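Local structure of PP1b (Porcine reproductive and respiratory syndrome virus, 6JDR) at residues Met177-Asn190 against Leu197-Ile211. The protein is the helicase part of the viral replicase polyprotein, which probably hydrolyses ATP to unwind RNA and DNA duplexes with 5' to 3' polarity. The protein carries 1 engineered substitution. Residues are numbered along the deposited sequence; the frame is centred on the assembly and turned at random.
Sequences MLDMIRALGTCRFN and LQFPAPSRTGPWVRI
Phe-189 turns its CG in between the backbone N and the carbonyl carbon (chi1 55°), which slots the ring between Pro-202 and Ile-181. Pro-202 CB sits 3.7 Å from the ring centroid, a CH-pi contact over one face; Ile-181 CD1 lies over the opposite face, and Pro-200 O comes up in plane at the edge. Ile-181 CD1 also meets the edge of the Phe-199 ring, 3.7 Å from Phe-199 CE2. Met-177, fully extended from chi1 -178° on, carries SD past this ring in an oblique Met-aromatic contact, with SD 4.0 Å from Phe-199 CE2. Deeper in, Val-209 faces the helix: its CG2 meets Leu-184 CD1 tip to tip at 3.5 Å, while CG1 packs on Met-177 CG.

Beyond Gly-185, the first residue past the helix and one with positive phi, the chain runs beside strand 208-211. A single bridge pairs Arg-188 with Trp-208: Arg-188 N donates to Pro-207 O, and Val-209 N reaches Arg-188 O at 2.9 Å. Ser-203 N donates to Cys-187 O. Arg-188 lays CB over the six-membered ring of Trp-208, 3.7 Å from its centroid, then folds back so that NH1 makes a weak bond to Gly-206 O. A water links Asn-190 N to Val-209 O.

This is the helix-to-strand return of a beta-alpha-beta unit in the helicase core; Trp-208 and Arg-210 hydrogen-bond through their backbones to strand 168-171, which places 208-211 beside it as the sheet's outermost strand within this chain, with Arg-188 bridged to it. Arg-188 NE and Trp-208 NE1 are both donors, so guanidinium and indole meet by packing, face to ring, while a few backbone bonds and one water join the two segments beside an apolar helix-to-strand seam.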
ATOM      1  N   MET A 177       7.342 -13.612   2.736  1.00 43.51           N
ATOM      2  CA  MET A 177       6.647 -14.198   1.592  1.00 47.05           C
ATOM      3  C   MET A 177       5.711 -15.332   2.014  1.00 49.51           C
ATOM      4  O   MET A 177       4.579 -15.404   1.535  1.00 50.00           O
ATOM      5  CB  MET A 177       7.654 -14.719   0.556  1.00 47.12           C
ATOM      6  CG  MET A 177       7.018 -15.294  -0.696  1.00 48.01           C
ATOM      7  SD  MET A 177       8.244 -15.830  -1.899  1.00 49.30           S
ATOM      8  CE  MET A 177       7.188 -16.464  -3.198  1.00 49.07           C
ATOM      9  N   LEU A 178       6.186 -16.209   2.900  1.00 51.20           N
ATOM     10  CA  LEU A 178       5.378 -17.327   3.397  1.00 53.13           C
ATOM     11  C   LEU A 178       4.219 -16.841   4.264  1.00 54.28           C
ATOM     12  O   LEU A 178       3.096 -17.334   4.143  1.00 54.96           O
ATOM     13  CB  LEU A 178       6.245 -18.318   4.186  1.00 53.09           C
ATOM     14  CG  LEU A 178       5.576 -19.602   4.702  1.00 53.23           C
ATOM     15  CD1 LEU A 178       4.915 -20.386   3.576  1.00 53.44           C
ATOM     16  CD2 LEU A 178       6.597 -20.471   5.426  1.00 53.33           C
ATOM     17  N   ASP A 179       4.498 -15.878   5.138  1.00 55.04           N
ATOM     18  CA  ASP A 179       3.464 -15.273   5.972  1.00 55.96           C
ATOM     19  C   ASP A 179       2.354 -14.682   5.106  1.00 57.38           C
ATOM     20  O   ASP A 179       1.170 -14.902   5.366  1.00 56.65           O
ATOM     21  CB  ASP A 179       4.060 -14.175   6.862  1.00 55.97           C
ATOM     22  CG  ASP A 179       5.013 -14.717   7.918  1.00 56.33           C
ATOM     23  OD1 ASP A 179       5.009 -15.942   8.178  1.00 55.85           O
ATOM     24  OD2 ASP A 179       5.769 -13.906   8.493  1.00 56.83           O
ATOM     25  N   MET A 180       2.747 -13.946   4.069  1.00 58.64           N
ATOM     26  CA  MET A 180       1.794 -13.298   3.172  1.00 59.66           C
ATOM     27  C   MET A 180       0.956 -14.326   2.418  1.00 58.25           C
ATOM     28  O   MET A 180      -0.256 -14.165   2.292  1.00 57.96           O
ATOM     29  CB  MET A 180       2.529 -12.392   2.177  1.00 61.05           C
ATOM     30  CG  MET A 180       1.631 -11.501   1.327  1.00 63.26           C
ATOM     31  SD  MET A 180       0.943 -10.093   2.224  1.00 66.12           S
ATOM     32  CE  MET A 180      -0.654 -10.724   2.727  1.00 67.17           C
ATOM     33  N   ILE A 181       1.604 -15.376   1.918  1.00 58.23           N
ATOM     34  CA  ILE A 181       0.913 -16.439   1.179  1.00 60.07           C
ATOM     35  C   ILE A 181      -0.154 -17.121   2.041  1.00 61.35           C
ATOM     36  O   ILE A 181      -1.240 -17.429   1.553  1.00 64.92           O
ATOM     37  CB  ILE A 181       1.910 -17.488   0.623  1.00 60.01           C
ATOM     38  CG1 ILE A 181       2.703 -16.893  -0.542  1.00 58.70           C
ATOM     39  CG2 ILE A 181       1.186 -18.744   0.141  1.00 60.23           C
ATOM     40  CD1 ILE A 181       3.965 -17.655  -0.879  1.00 59.23           C
ATOM     41  N   ARG A 182       0.159 -17.349   3.313  1.00 61.31           N
ATOM     42  CA  ARG A 182      -0.789 -17.956   4.245  1.00 62.07           C
ATOM     43  C   ARG A 182      -1.960 -17.027   4.567  1.00 62.91           C
ATOM     44  O   ARG A 182      -3.088 -17.485   4.724  1.00 65.22           O
ATOM     45  CB  ARG A 182      -0.078 -18.366   5.542  1.00 62.31           C
ATOM     46  CG  ARG A 182       0.832 -19.577   5.390  1.00 61.62           C
ATOM     47  CD  ARG A 182       1.794 -19.700   6.562  1.00 60.46           C
ATOM     48  NE  ARG A 182       2.601 -20.919   6.499  1.00 58.88           N
ATOM     49  CZ  ARG A 182       3.607 -21.202   7.325  1.00 57.71           C
ATOM     50  NH1 ARG A 182       3.952 -20.354   8.290  1.00 56.70           N
ATOM     51  NH2 ARG A 182       4.277 -22.341   7.186  1.00 56.90           N
ATOM     52  N   ALA A 183      -1.687 -15.727   4.672  1.00 63.73           N
ATOM     53  CA  ALA A 183      -2.720 -14.738   4.982  1.00 62.91           C
ATOM     54  C   ALA A 183      -3.682 -14.527   3.815  1.00 64.22           C
ATOM     55  O   ALA A 183      -4.864 -14.260   4.023  1.00 65.86           O
ATOM     56  CB  ALA A 183      -2.087 -13.416   5.385  1.00 62.24           C
ATOM     57  N   LEU A 184      -3.175 -14.638   2.592  1.00 65.50           N
ATOM     58  CA  LEU A 184      -4.008 -14.495   1.401  1.00 66.11           C
ATOM     59  C   LEU A 184      -4.856 -15.735   1.151  1.00 67.15           C
ATOM     60  O   LEU A 184      -5.994 -15.627   0.692  1.00 69.57           O
ATOM     61  CB  LEU A 184      -3.145 -14.214   0.168  1.00 66.40           C
ATOM     62  CG  LEU A 184      -2.406 -12.875   0.147  1.00 66.76           C
ATOM     63  CD1 LEU A 184      -1.341 -12.877  -0.938  1.00 67.37           C
ATOM     64  CD2 LEU A 184      -3.372 -11.718  -0.058  1.00 66.84           C
ATOM     65  N   GLY A 185      -4.300 -16.909   1.434  1.00 67.50           N
ATOM     66  CA  GLY A 185      -4.985 -18.171   1.166  1.00 67.29           C
ATOM     67  C   GLY A 185      -4.799 -18.619  -0.272  1.00 68.13           C
ATOM     68  O   GLY A 185      -4.209 -19.670  -0.525  1.00 68.32           O
ATOM     69  N   THR A 186      -5.305 -17.821  -1.213  1.00 68.19           N
ATOM     70  CA  THR A 186      -5.214 -18.128  -2.641  1.00 70.08           C
ATOM     71  C   THR A 186      -4.426 -17.034  -3.368  1.00 68.68           C
ATOM     72  O   THR A 186      -4.829 -15.868  -3.372  1.00 68.71           O
ATOM     73  CB  THR A 186      -6.622 -18.251  -3.271  1.00 72.42           C
ATOM     74  OG1 THR A 186      -7.516 -18.890  -2.349  1.00 74.21           O
ATOM     75  CG2 THR A 186      -6.577 -19.056  -4.566  1.00 72.12           C
ATOM     76  N   CYS A 187      -3.306 -17.417  -3.982  1.00 66.67           N
ATOM     77  CA  CYS A 187      -2.427 -16.471  -4.679  1.00 64.80           C
ATOM     78  C   CYS A 187      -1.464 -17.193  -5.618  1.00 64.22           C
ATOM     79  O   CYS A 187      -1.284 -18.407  -5.513  1.00 63.45           O
ATOM     80  CB  CYS A 187      -1.634 -15.650  -3.664  1.00 64.16           C
ATOM     81  SG  CYS A 187      -0.752 -16.634  -2.434  1.00 65.37           S
ATOM     82  N   ARG A 188      -0.856 -16.447  -6.541  1.00 63.59           N
ATOM     83  CA  ARG A 188       0.195 -16.995  -7.406  1.00 63.79           C
ATOM     84  C   ARG A 188       1.583 -16.681  -6.857  1.00 60.75           C
ATOM     85  O   ARG A 188       1.788 -15.655  -6.214  1.00 60.23           O
ATOM     86  CB  ARG A 188       0.080 -16.465  -8.840  1.00 66.82           C
ATOM     87  CG  ARG A 188      -1.057 -17.084  -9.644  1.00 69.50           C
ATOM     88  CD  ARG A 188      -2.146 -16.081  -9.975  1.00 71.42           C
ATOM     89  NE  ARG A 188      -1.899 -15.392 -11.241  1.00 74.67           N
ATOM     90  CZ  ARG A 188      -2.652 -14.401 -11.721  1.00 77.81           C
ATOM     91  NH1 ARG A 188      -3.704 -13.955 -11.042  1.00 79.17           N
ATOM     92  NH2 ARG A 188      -2.345 -13.846 -12.888  1.00 79.66           N
ATOM     93  N   PHE A 189       2.527 -17.580  -7.117  1.00 58.09           N
ATOM     94  CA  PHE A 189       3.926 -17.371  -6.763  1.00 58.49           C
ATOM     95  C   PHE A 189       4.818 -18.465  -7.335  1.00 58.39           C
ATOM     96  O   PHE A 189       4.339 -19.514  -7.769  1.00 60.36           O
ATOM     97  CB  PHE A 189       4.118 -17.302  -5.242  1.00 59.16           C
ATOM     98  CG  PHE A 189       3.573 -18.491  -4.500  1.00 59.94           C
ATOM     99  CD1 PHE A 189       4.337 -19.641  -4.340  1.00 61.10           C
ATOM    100  CD2 PHE A 189       2.307 -18.451  -3.936  1.00 60.28           C
ATOM    101  CE1 PHE A 189       3.839 -20.733  -3.645  1.00 60.45           C
ATOM    102  CE2 PHE A 189       1.804 -19.540  -3.238  1.00 60.22           C
ATOM    103  CZ  PHE A 189       2.571 -20.683  -3.095  1.00 60.11           C
ATOM    104  N   ASN A 190       6.118 -18.193  -7.338  1.00 56.87           N
ATOM    105  CA  ASN A 190       7.131 -19.190  -7.639  1.00 55.93           C
ATOM    106  C   ASN A 190       7.961 -19.389  -6.383  1.00 54.95           C
ATOM    107  O   ASN A 190       8.541 -18.433  -5.867  1.00 55.75           O
ATOM    108  CB  ASN A 190       8.029 -18.719  -8.781  1.00 57.34           C
ATOM    109  CG  ASN A 190       7.274 -18.537 -10.086  1.00 58.30           C
ATOM    110  OD1 ASN A 190       6.521 -19.416 -10.511  1.00 60.11           O
ATOM    111  ND2 ASN A 190       7.481 -17.399 -10.735  1.00 58.73           N
ATOM    112  N   LEU A 197      12.075 -23.314   3.943  1.00 51.08           N
ATOM    113  CA  LEU A 197      10.711 -23.271   4.464  1.00 51.55           C
ATOM    114  C   LEU A 197       9.840 -24.262   3.705  1.00 54.03           C
ATOM    115  O   LEU A 197      10.204 -24.711   2.621  1.00 54.12           O
ATOM    116  CB  LEU A 197      10.126 -21.868   4.311  1.00 50.70           C
ATOM    117  CG  LEU A 197      10.984 -20.689   4.770  1.00 50.43           C
ATOM    118  CD1 LEU A 197      10.215 -19.393   4.588  1.00 50.37           C
ATOM    119  CD2 LEU A 197      11.418 -20.852   6.218  1.00 50.19           C
ATOM    120  N   GLN A 198       8.693 -24.598   4.284  1.00 57.87           N
ATOM    121  CA  GLN A 198       7.722 -25.471   3.636  1.00 60.67           C
ATOM    122  C   GLN A 198       6.648 -24.614   2.973  1.00 59.17           C
ATOM    123  O   GLN A 198       5.713 -24.153   3.629  1.00 60.14           O
ATOM    124  CB  GLN A 198       7.090 -26.427   4.655  1.00 63.56           C
ATOM    125  CG  GLN A 198       8.087 -27.242   5.469  1.00 67.21           C
ATOM    126  CD  GLN A 198       8.961 -28.146   4.616  1.00 70.15           C
ATOM    127  OE1 GLN A 198       8.569 -28.560   3.523  1.00 72.56           O
ATOM    128  NE2 GLN A 198      10.153 -28.464   5.117  1.00 71.02           N
ATOM    129  N   PHE A 199       6.800 -24.389   1.674  1.00 59.05           N
ATOM    130  CA  PHE A 199       5.840 -23.589   0.917  1.00 61.50           C
ATOM    131  C   PHE A 199       4.673 -24.462   0.473  1.00 63.53           C
ATOM    132  O   PHE A 199       4.886 -25.598   0.046  1.00 61.58           O
ATOM    133  CB  PHE A 199       6.495 -22.970  -0.323  1.00 61.16           C
ATOM    134  CG  PHE A 199       7.210 -21.671  -0.059  1.00 60.86           C
ATOM    135  CD1 PHE A 199       8.516 -21.662   0.413  1.00 59.82           C
ATOM    136  CD2 PHE A 199       6.584 -20.457  -0.316  1.00 60.09           C
ATOM    137  CE1 PHE A 199       9.179 -20.468   0.640  1.00 59.75           C
ATOM    138  CE2 PHE A 199       7.242 -19.260  -0.092  1.00 59.32           C
ATOM    139  CZ  PHE A 199       8.542 -19.265   0.387  1.00 59.71           C
ATOM    140  N   PRO A 200       3.436 -23.936   0.568  1.00 65.84           N
ATOM    141  CA  PRO A 200       2.291 -24.595  -0.065  1.00 67.19           C
ATOM    142  C   PRO A 200       2.378 -24.601  -1.589  1.00 68.70           C
ATOM    143  O   PRO A 200       3.341 -24.090  -2.165  1.00 69.45           O
ATOM    144  CB  PRO A 200       1.099 -23.738   0.374  1.00 67.02           C
ATOM    145  CG  PRO A 200       1.539 -23.088   1.632  1.00 67.81           C
ATOM    146  CD  PRO A 200       3.010 -22.846   1.466  1.00 67.11           C
ATOM    147  N   ALA A 201       1.368 -25.179  -2.229  1.00 70.01           N
ATOM    148  CA  ALA A 201       1.273 -25.158  -3.679  1.00 70.16           C
ATOM    149  C   ALA A 201       0.684 -23.815  -4.123  1.00 69.19           C
ATOM    150  O   ALA A 201      -0.227 -23.295  -3.475  1.00 67.24           O
ATOM    151  CB  ALA A 201       0.408 -26.310  -4.167  1.00 71.31           C
ATOM    152  N   PRO A 202       1.208 -23.247  -5.223  1.00 69.17           N
ATOM    153  CA  PRO A 202       0.667 -21.997  -5.750  1.00 70.04           C
ATOM    154  C   PRO A 202      -0.647 -22.196  -6.503  1.00 71.24           C
ATOM    155  O   PRO A 202      -0.778 -23.140  -7.286  1.00 71.00           O
ATOM    156  CB  PRO A 202       1.758 -21.525  -6.711  1.00 70.07           C
ATOM    157  CG  PRO A 202       2.406 -22.779  -7.180  1.00 69.54           C
ATOM    158  CD  PRO A 202       2.351 -23.730  -6.020  1.00 69.36           C
ATOM    159  N   SER A 203      -1.601 -21.298  -6.273  1.00 72.39           N
ATOM    160  CA  SER A 203      -2.890 -21.335  -6.958  1.00 71.85           C
ATOM    161  C   SER A 203      -2.775 -20.867  -8.409  1.00 73.47           C
ATOM    162  O   SER A 203      -1.723 -20.391  -8.845  1.00 70.38           O
ATOM    163  CB  SER A 203      -3.903 -20.465  -6.215  1.00 70.99           C
ATOM    164  OG  SER A 203      -3.939 -20.800  -4.839  1.00 72.50           O
ATOM    165  N   ARG A 204      -3.869 -21.014  -9.150  1.00 77.34           N
ATOM    166  CA  ARG A 204      -3.938 -20.587 -10.548  1.00 79.59           C
ATOM    167  C   ARG A 204      -4.374 -19.125 -10.667  1.00 76.25           C
ATOM    168  O   ARG A 204      -3.985 -18.431 -11.610  1.00 73.84           O
ATOM    169  CB  ARG A 204      -4.911 -21.480 -11.325  1.00 83.73           C
ATOM    170  CG  ARG A 204      -4.616 -22.975 -11.242  1.00 87.51           C
ATOM    171  CD  ARG A 204      -3.219 -23.334 -11.737  1.00 90.96           C
ATOM    172  NE  ARG A 204      -2.925 -22.786 -13.064  1.00 93.98           N
ATOM    173  CZ  ARG A 204      -3.390 -23.272 -14.217  1.00 95.87           C
ATOM    174  NH1 ARG A 204      -4.193 -24.334 -14.241  1.00 97.27           N
ATOM    175  NH2 ARG A 204      -3.052 -22.687 -15.362  1.00 95.66           N
ATOM    176  N   THR A 205      -5.183 -18.670  -9.711  1.00 74.41           N
ATOM    177  CA  THR A 205      -5.666 -17.291  -9.676  1.00 74.77           C
ATOM    178  C   THR A 205      -5.313 -16.623  -8.347  1.00 72.95           C
ATOM    179  O   THR A 205      -4.880 -17.288  -7.403  1.00 71.53           O
ATOM    180  CB  THR A 205      -7.192 -17.238  -9.863  1.00 75.83           C
ATOM    181  OG1 THR A 205      -7.827 -18.008  -8.834  1.00 75.94           O
ATOM    182  CG2 THR A 205      -7.585 -17.789 -11.230  1.00 75.82           C
ATOM    183  N   GLY A 206      -5.506 -15.306  -8.292  1.00 70.69           N
ATOM    184  CA  GLY A 206      -5.216 -14.510  -7.096  1.00 67.79           C
ATOM    185  C   GLY A 206      -4.064 -13.542  -7.311  1.00 65.73           C
ATOM    186  O   GLY A 206      -3.417 -13.563  -8.361  1.00 64.21           O
ATOM    187  N   PRO A 207      -3.800 -12.677  -6.317  1.00 63.00           N
ATOM    188  CA  PRO A 207      -2.681 -11.740  -6.417  1.00 62.68           C
ATOM    189  C   PRO A 207      -1.335 -12.454  -6.420  1.00 62.90           C
ATOM    190  O   PRO A 207      -1.196 -13.499  -5.790  1.00 65.45           O
ATOM    191  CB  PRO A 207      -2.821 -10.884  -5.152  1.00 62.09           C
ATOM    192  CG  PRO A 207      -3.611 -11.711  -4.200  1.00 61.36           C
ATOM    193  CD  PRO A 207      -4.520 -12.556  -5.037  1.00 61.83           C
ATOM    194  N   TRP A 208      -0.359 -11.899  -7.132  1.00 62.43           N
ATOM    195  CA  TRP A 208       0.996 -12.439  -7.115  1.00 61.22           C
ATOM    196  C   TRP A 208       1.705 -12.062  -5.814  1.00 56.76           C
ATOM    197  O   TRP A 208       1.531 -10.956  -5.304  1.00 52.74           O
ATOM    198  CB  TRP A 208       1.801 -11.919  -8.304  1.00 66.17           C
ATOM    199  CG  TRP A 208       1.559 -12.667  -9.571  1.00 72.36           C
ATOM    200  CD1 TRP A 208       0.590 -12.419 -10.498  1.00 75.44           C
ATOM    201  CD2 TRP A 208       2.309 -13.785 -10.062  1.00 77.10           C
ATOM    202  NE1 TRP A 208       0.686 -13.316 -11.536  1.00 77.92           N
ATOM    203  CE2 TRP A 208       1.734 -14.165 -11.294  1.00 78.27           C
ATOM    204  CE3 TRP A 208       3.412 -14.504  -9.580  1.00 79.41           C
ATOM    205  CZ2 TRP A 208       2.222 -15.233 -12.053  1.00 80.38           C
ATOM    206  CZ3 TRP A 208       3.898 -15.567 -10.335  1.00 80.97           C
ATOM    207  CH2 TRP A 208       3.302 -15.921 -11.558  1.00 81.29           C
ATOM    208  N   VAL A 209       2.489 -12.995  -5.280  1.00 53.32           N
ATOM    209  CA  VAL A 209       3.389 -12.717  -4.162  1.00 51.39           C
ATOM    210  C   VAL A 209       4.815 -12.933  -4.656  1.00 50.28           C
ATOM    211  O   VAL A 209       5.215 -14.063  -4.947  1.00 48.64           O
ATOM    212  CB  VAL A 209       3.110 -13.618  -2.948  1.00 51.31           C
ATOM    213  CG1 VAL A 209       3.950 -13.174  -1.759  1.00 50.92           C
ATOM    214  CG2 VAL A 209       1.630 -13.582  -2.594  1.00 51.18           C
ATOM    215  N   ARG A 210       5.564 -11.836  -4.764  1.00 48.97           N
ATOM    216  CA  ARG A 210       6.884 -11.844  -5.378  1.00 48.33           C
ATOM    217  C   ARG A 210       7.942 -11.439  -4.359  1.00 46.43           C
ATOM    218  O   ARG A 210       7.747 -10.498  -3.590  1.00 43.68           O
ATOM    219  CB  ARG A 210       6.919 -10.891  -6.576  1.00 49.97           C
ATOM    220  CG  ARG A 210       5.980 -11.271  -7.715  1.00 52.46           C
ATOM    221  CD  ARG A 210       6.584 -12.323  -8.636  1.00 55.49           C
ATOM    222  NE  ARG A 210       7.643 -11.777  -9.487  1.00 58.83           N
ATOM    223  CZ  ARG A 210       8.340 -12.490 -10.369  1.00 59.61           C
ATOM    224  N   ILE A 211       9.053 -12.171  -4.352  1.00 45.12           N
ATOM    225  CA  ILE A 211      10.195 -11.832  -3.514  1.00 44.01           C
ATOM    226  C   ILE A 211      10.793 -10.535  -4.057  1.00 42.95           C
ATOM    227  O   ILE A 211      10.956 -10.384  -5.267  1.00 43.35           O
ATOM    228  CB  ILE A 211      11.239 -12.980  -3.470  1.00 44.07           C
ATOM    229  CG1 ILE A 211      12.253 -12.762  -2.344  1.00 43.75           C
ATOM    230  CG2 ILE A 211      11.962 -13.143  -4.804  1.00 45.23           C
ATOM    231  CD1 ILE A 211      11.711 -13.065  -0.965  1.00 44.45           C
TER
HETATM  232  O   HOH W   1       6.661 -15.390  -6.963  1.00 53.03           O